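Local coordinates for GTP-binding protein (Pyrococcus horikoshii, PDB 1WXQ) that probably binds GTP as an Obg-type P-loop GTPase and may hydrolyse nucleotides, its precise cellular role being unknown, at residues M1-S14 against G67-A79. Residues are numbered along the deposited sequence; the frame is centred on the assembly and turned at random.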
# COMPACT_ATOMS: atom_id res chain seq x y z
N MSE A 1 -3.65 3.17 7.86
CA MSE A 1 -2.90 2.63 6.69
C MSE A 1 -1.58 3.37 6.50
O MSE A 1 -1.51 4.59 6.65
CB MSE A 1 -3.75 2.74 5.44
CG MSE A 1 -3.18 2.01 4.24
SE MSE A 1 -1.87 3.04 3.27
CE MSE A 1 -3.11 3.93 2.05
N GLU A 2 -0.54 2.63 6.16
CA GLU A 2 0.78 3.22 5.98
C GLU A 2 1.65 2.35 5.07
O GLU A 2 1.56 1.13 5.12
CB GLU A 2 1.42 3.41 7.35
CG GLU A 2 2.86 2.99 7.50
CD GLU A 2 3.17 2.60 8.94
OE1 GLU A 2 2.67 1.53 9.37
OE2 GLU A 2 3.90 3.35 9.64
N ILE A 3 2.49 3.00 4.27
CA ILE A 3 3.39 2.33 3.33
C ILE A 3 4.84 2.40 3.77
O ILE A 3 5.36 3.49 3.99
CB ILE A 3 3.31 2.96 1.92
CG1 ILE A 3 1.88 2.91 1.38
CG2 ILE A 3 4.26 2.24 0.99
CD1 ILE A 3 1.71 3.62 0.07
N GLY A 4 5.49 1.25 3.89
CA GLY A 4 6.88 1.23 4.30
C GLY A 4 7.80 1.07 3.10
O GLY A 4 7.50 0.29 2.19
N VAL A 5 8.91 1.81 3.08
CA VAL A 5 9.89 1.77 1.99
C VAL A 5 11.17 1.10 2.48
O VAL A 5 11.84 1.60 3.39
CB VAL A 5 10.22 3.17 1.49
CG1 VAL A 5 11.18 3.09 0.33
CG2 VAL A 5 8.95 3.90 1.08
N VAL A 6 11.51 -0.03 1.85
CA VAL A 6 12.68 -0.80 2.25
C VAL A 6 13.61 -1.04 1.09
O VAL A 6 13.22 -0.89 -0.07
CB VAL A 6 12.26 -2.18 2.80
CG1 VAL A 6 11.28 -2.03 3.95
CG2 VAL A 6 11.63 -3.01 1.69
N GLY A 7 14.84 -1.45 1.40
CA GLY A 7 15.82 -1.73 0.36
C GLY A 7 17.25 -1.80 0.90
O GLY A 7 17.50 -1.45 2.04
N LYS A 8 18.18 -2.28 0.09
CA LYS A 8 19.56 -2.34 0.54
C LYS A 8 20.11 -0.91 0.37
O LYS A 8 19.42 -0.06 -0.19
CB LYS A 8 20.35 -3.34 -0.29
CG LYS A 8 20.31 -3.11 -1.78
CD LYS A 8 21.10 -4.21 -2.51
CE LYS A 8 21.14 -4.02 -4.04
NZ LYS A 8 22.03 -5.02 -4.72
N PRO A 9 21.33 -0.63 0.86
CA PRO A 9 21.84 0.74 0.69
C PRO A 9 22.41 0.97 -0.72
O PRO A 9 22.82 0.04 -1.40
CB PRO A 9 22.82 0.87 1.85
CG PRO A 9 23.42 -0.50 1.88
CD PRO A 9 22.22 -1.42 1.74
N ASN A 10 22.42 2.23 -1.15
CA ASN A 10 22.97 2.62 -2.45
C ASN A 10 22.18 2.31 -3.72
O ASN A 10 22.74 2.35 -4.82
CB ASN A 10 24.39 2.05 -2.59
CG ASN A 10 25.30 2.47 -1.44
OD1 ASN A 10 25.31 3.64 -1.03
ND2 ASN A 10 26.07 1.51 -0.92
N VAL A 11 20.90 2.00 -3.58
CA VAL A 11 20.04 1.74 -4.73
C VAL A 11 19.03 2.88 -4.86
O VAL A 11 18.19 2.89 -5.76
CB VAL A 11 19.28 0.38 -4.59
CG1 VAL A 11 20.26 -0.74 -4.36
CG2 VAL A 11 18.29 0.45 -3.43
N GLY A 12 19.12 3.85 -3.94
CA GLY A 12 18.23 5.00 -3.96
C GLY A 12 17.00 4.88 -3.07
O GLY A 12 16.05 5.69 -3.19
N LYS A 13 17.00 3.90 -2.17
CA LYS A 13 15.86 3.69 -1.27
C LYS A 13 15.49 4.94 -0.48
O LYS A 13 14.31 5.31 -0.37
CB LYS A 13 16.15 2.54 -0.30
CG LYS A 13 16.01 2.92 1.17
CD LYS A 13 15.02 2.05 1.90
CE LYS A 13 14.76 2.59 3.30
NZ LYS A 13 16.02 2.90 4.05
N SER A 14 16.51 5.59 0.09
CA SER A 14 16.32 6.80 0.90
C SER A 14 15.86 7.95 0.02
O SER A 14 15.01 8.76 0.41
CB SER A 14 17.63 7.16 1.60
OG SER A 14 18.19 6.04 2.29
N GLY A 67 -7.89 19.21 -11.49
CA GLY A 67 -8.81 18.11 -11.74
C GLY A 67 -8.33 16.78 -11.21
O GLY A 67 -8.84 15.73 -11.60
N LEU A 68 -7.36 16.81 -10.31
CA LEU A 68 -6.83 15.59 -9.72
C LEU A 68 -6.89 15.64 -8.20
O LEU A 68 -6.68 16.69 -7.59
CB LEU A 68 -5.38 15.36 -10.16
CG LEU A 68 -5.10 14.92 -11.60
CD1 LEU A 68 -3.60 14.87 -11.84
CD2 LEU A 68 -5.73 13.55 -11.86
N ALA A 69 -7.18 14.48 -7.60
CA ALA A 69 -7.26 14.38 -6.15
C ALA A 69 -5.94 13.89 -5.56
O ALA A 69 -5.42 12.83 -5.94
CB ALA A 69 -8.38 13.43 -5.77
N LEU A 70 -5.37 14.67 -4.65
CA LEU A 70 -4.13 14.27 -3.99
C LEU A 70 -4.46 13.92 -2.53
O LEU A 70 -4.47 14.78 -1.65
CB LEU A 70 -3.09 15.39 -4.07
CG LEU A 70 -2.35 15.55 -5.40
CD1 LEU A 70 -3.30 16.06 -6.48
CD2 LEU A 70 -1.19 16.50 -5.22
N ILE A 71 -4.73 12.64 -2.30
CA ILE A 71 -5.09 12.11 -0.99
C ILE A 71 -3.83 11.70 -0.24
O ILE A 71 -3.06 10.88 -0.72
CB ILE A 71 -5.99 10.88 -1.17
CG1 ILE A 71 -6.93 11.10 -2.36
CG2 ILE A 71 -6.77 10.60 0.10
CD1 ILE A 71 -7.70 9.87 -2.80
N PRO A 72 -3.60 12.26 0.97
CA PRO A 72 -2.42 11.94 1.78
C PRO A 72 -2.34 10.50 2.30
O PRO A 72 -3.35 9.87 2.57
CB PRO A 72 -2.48 12.98 2.91
CG PRO A 72 -3.93 13.22 3.06
CD PRO A 72 -4.41 13.31 1.62
N VAL A 73 -1.10 10.01 2.45
CA VAL A 73 -0.81 8.65 2.88
C VAL A 73 0.49 8.59 3.68
O VAL A 73 1.51 9.11 3.25
CB VAL A 73 -0.62 7.72 1.65
CG1 VAL A 73 -0.10 6.34 2.10
CG2 VAL A 73 -1.92 7.60 0.88
N LYS A 74 0.46 7.93 4.84
CA LYS A 74 1.66 7.80 5.66
C LYS A 74 2.72 6.97 4.95
O LYS A 74 2.40 5.99 4.27
CB LYS A 74 1.34 7.13 6.99
CG LYS A 74 1.04 8.07 8.14
CD LYS A 74 1.17 7.33 9.48
CE LYS A 74 2.56 6.72 9.62
NZ LYS A 74 2.68 5.90 10.85
N MSE A 75 3.98 7.35 5.13
CA MSE A 75 5.10 6.65 4.53
C MSE A 75 6.23 6.58 5.55
O MSE A 75 6.51 7.56 6.24
CB MSE A 75 5.55 7.36 3.25
CG MSE A 75 6.57 6.58 2.45
SE MSE A 75 6.83 7.26 0.66
CE MSE A 75 5.65 6.04 -0.28
N VAL A 76 6.88 5.43 5.63
CA VAL A 76 7.95 5.19 6.58
C VAL A 76 9.27 4.84 5.91
O VAL A 76 9.31 3.98 5.02
CB VAL A 76 7.54 4.02 7.52
CG1 VAL A 76 8.62 3.76 8.57
CG2 VAL A 76 6.22 4.35 8.18
N ASP A 77 10.36 5.48 6.33
CA ASP A 77 11.67 5.19 5.76
C ASP A 77 12.21 4.01 6.58
O ASP A 77 12.89 4.19 7.59
CB ASP A 77 12.59 6.40 5.90
CG ASP A 77 13.90 6.24 5.14
OD1 ASP A 77 14.38 5.10 4.99
OD2 ASP A 77 14.45 7.26 4.69
N VAL A 78 11.89 2.80 6.14
CA VAL A 78 12.27 1.57 6.82
C VAL A 78 13.73 1.12 6.67
O VAL A 78 14.10 0.52 5.65
CB VAL A 78 11.36 0.40 6.35
CG1 VAL A 78 11.79 -0.90 7.01
CG2 VAL A 78 9.92 0.72 6.66
N ALA A 79 14.54 1.37 7.69
CA ALA A 79 15.93 0.95 7.65
C ALA A 79 16.61 1.09 9.00
O ALA A 79 17.84 1.07 9.10
CB ALA A 79 16.68 1.75 6.60
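Ile3 and Val5 hydrogen-bond to Lys74 and Val76 as neighbouring parallel strands of a P-loop GTPase core, 2-7 running straight into a loop and helix with the pattern of a Walker A motif. Ile3 N gives a nearly straight bond to Lys74 O (3.0 Å, 174° at the hydrogen), though the nitrogen lies above the plane of the Lys74 carbonyl; Val76 N answers to Ile3 O, and Val78 N to Val5 O is a weaker, bent bond. On one face, Val5 CG2 lies 3.8 Å from Met75 CG, and with CG anti to its backbone N (chi1 -172°) the selenomethionine runs its SE past the same methyl. Ile3 CD1 reaches Val73 CG1 at 3.8 Å. On the opposite face, that of Glu2 and Lys74, a salt bridge forms: Lys74 NZ meets Glu2 OE2 (3.1 Å) from above the carboxylate plane, while the two CB atoms lie against each other. A leucine in place of Glu2 would probably leave the ammonium of Lys74 without this carboxylate mate and free to swing away. At the end where the nucleotide phosphates would probably lie, Gly12 holds the N-cap position before the helix that begins with Lys13. Asp77, the centre of an inverse gamma turn and placed consistently with a Walker B aspartate, faces that lysine in a weak salt bridge, NZ being less certain. Further out, 104-110 bonds along the other edge of 2-7 and 39-47 pairs antiparallel with 68-77, which puts the pair inside the sheet; there Val5 N points almost straight at Val76 O (2.9 Å).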